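Local coordinates for beta-glucosidase (Saccharopolyspora erythraea D, PDB 5M6G), which probably hydrolyses terminal, non-reducing beta-D-glucosyl residues and releases beta-D-glucose, as a member of glycosyl hydrolase family 3, at residues F197-S201 and P595-G599. Residues are numbered along the deposited sequence; the frame is centred on the assembly and turned at random.
With MG (magnesium ion), chain D.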
loop_
_atom_site.group_PDB
_atom_site.type_symbol
_atom_site.label_atom_id
_atom_site.label_comp_id
_atom_site.label_asym_id
_atom_site.label_seq_id
_atom_site.Cartn_x
_atom_site.Cartn_y
_atom_site.Cartn_z
ATOM N N PHE A 197 -0.902 -7.922 4.325
ATOM C CA PHE A 197 -2.073 -8.785 4.278
ATOM C C PHE A 197 -2.161 -9.738 5.470
ATOM O O PHE A 197 -3.232 -10.303 5.721
ATOM C CB PHE A 197 -2.074 -9.592 2.991
ATOM C CG PHE A 197 -2.316 -8.775 1.767
ATOM C CD1 PHE A 197 -3.569 -8.229 1.524
ATOM C CD2 PHE A 197 -1.297 -8.572 0.841
ATOM C CE1 PHE A 197 -3.814 -7.478 0.362
ATOM C CE2 PHE A 197 -1.529 -7.836 -0.316
ATOM C CZ PHE A 197 -2.790 -7.279 -0.552
ATOM N N GLY A 198 -1.083 -9.951 6.202
ATOM C CA GLY A 198 -1.188 -10.817 7.362
ATOM C C GLY A 198 0.170 -11.289 7.817
ATOM O O GLY A 198 1.187 -11.084 7.156
ATOM N N GLU A 199 0.167 -11.939 8.979
ATOM C CA GLU A 199 1.406 -12.389 9.598
ATOM C C GLU A 199 1.914 -13.706 9.029
ATOM O O GLU A 199 3.053 -14.088 9.319
ATOM C CB GLU A 199 1.214 -12.537 11.111
ATOM C CG GLU A 199 0.430 -13.776 11.490
ATOM C CD GLU A 199 0.120 -13.850 12.977
ATOM O OE1 GLU A 199 0.229 -12.813 13.664
ATOM O OE2 GLU A 199 -0.237 -14.950 13.449
ATOM N N LYS A 200 1.101 -14.426 8.260
ATOM C CA LYS A 200 1.492 -15.717 7.714
ATOM C C LYS A 200 1.786 -15.579 6.232
ATOM O O LYS A 200 1.046 -14.912 5.502
ATOM C CB LYS A 200 0.409 -16.770 7.931
ATOM C CG LYS A 200 0.146 -17.059 9.396
ATOM C CD LYS A 200 -0.964 -18.077 9.571
ATOM C CE LYS A 200 -0.520 -19.464 9.168
ATOM N NZ LYS A 200 -0.024 -20.201 10.350
ATOM N N SER A 201 2.874 -16.216 5.792
ATOM C CA SER A 201 3.236 -16.160 4.380
ATOM C C SER A 201 2.085 -16.592 3.479
ATOM O O SER A 201 1.956 -16.076 2.366
ATOM C CB SER A 201 4.471 -17.031 4.117
ATOM O OG SER A 201 4.148 -18.384 4.342
ATOM N N PRO A 595 6.920 -9.676 19.629
ATOM C CA PRO A 595 6.072 -10.113 18.509
ATOM C C PRO A 595 5.305 -11.401 18.815
ATOM O O PRO A 595 5.890 -12.322 19.397
ATOM C CB PRO A 595 7.084 -10.347 17.384
ATOM C CG PRO A 595 8.342 -10.773 18.130
ATOM C CD PRO A 595 8.355 -9.899 19.352
ATOM N N ILE A 596 4.024 -11.475 18.446
ATOM C CA ILE A 596 3.232 -12.684 18.649
ATOM C C ILE A 596 2.729 -13.166 17.299
ATOM O O ILE A 596 2.210 -12.378 16.495
ATOM C CB ILE A 596 2.073 -12.461 19.642
ATOM C CG1 ILE A 596 1.354 -13.790 19.909
ATOM C CG2 ILE A 596 1.117 -11.358 19.158
ATOM C CD1 ILE A 596 0.438 -13.767 21.132
ATOM N N ASN A 597 2.905 -14.455 17.036
ATOM C CA ASN A 597 2.560 -14.999 15.736
ATOM C C ASN A 597 2.086 -16.428 15.893
ATOM O O ASN A 597 2.516 -17.149 16.798
ATOM C CB ASN A 597 3.745 -14.945 14.770
ATOM C CG ASN A 597 4.161 -13.534 14.462
ATOM O OD1 ASN A 597 3.529 -12.864 13.655
ATOM N ND2 ASN A 597 5.229 -13.068 15.107
ATOM N N ASP A 598 1.197 -16.820 14.987
ATOM C CA ASP A 598 0.632 -18.158 14.975
ATOM C C ASP A 598 1.736 -19.205 15.062
ATOM O O ASP A 598 2.732 -19.139 14.332
ATOM C CB ASP A 598 -0.186 -18.346 13.695
ATOM C CG ASP A 598 -1.145 -19.508 13.781
ATOM O OD1 ASP A 598 -1.795 -19.653 14.828
ATOM O OD2 ASP A 598 -1.244 -20.272 12.799
ATOM N N GLY A 599 1.573 -20.144 15.995
ATOM C CA GLY A 599 2.508 -21.228 16.166
ATOM C C GLY A 599 3.692 -20.937 17.058
ATOM O O GLY A 599 4.527 -21.831 17.252
HETATM MG MG MG D . 1.699 -11.441 14.441
HETATM O O HOH W 1 2.151 -9.629 13.268
HETATM O O HOH W 2 0.219 -10.196 15.659
#
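A magnesium ion bridges the loop 197-201, which leads into helix 201-206, and the distant loop 595-599. From the first loop the carboxylate of Glu199 reaches the metal (OE1 to MG 2.2 Å); from the second come the backbone carbonyl of Ile596 (O to MG 2.3 Å) and the side-chain amide oxygen of Asn597 (OD1 to MG 2.5 Å), with two waters completing the five modelled ligands. The shared cation lets oxygens that would otherwise repel one another gather closely: Glu199 OE1 lies 3.3 Å from Asn597 OD1. With OD1 on the metal, ND2 of the same amide donates a hydrogen bond to the backbone carbonyl of Arg186. Since Glu199 belongs to the N-terminal, TIM-barrel-type domain of the family 3 fold and residues 595-599 to the C-terminal domain, the ion sits at an interdomain junction, apart from the sorbitol pocket. The other carboxylate oxygen of Glu199 accepts a hydrogen bond from the Asp598 backbone (N to OE2 2.8 Å) and another from Thr586, so one side chain serves both metal and main chain. Nearer the surface, Lys200, the N-cap residue of helix 201-206, extends its ammonium group to the carboxylate of Asp598 in a salt bridge (NZ to OD2 2.7 Å).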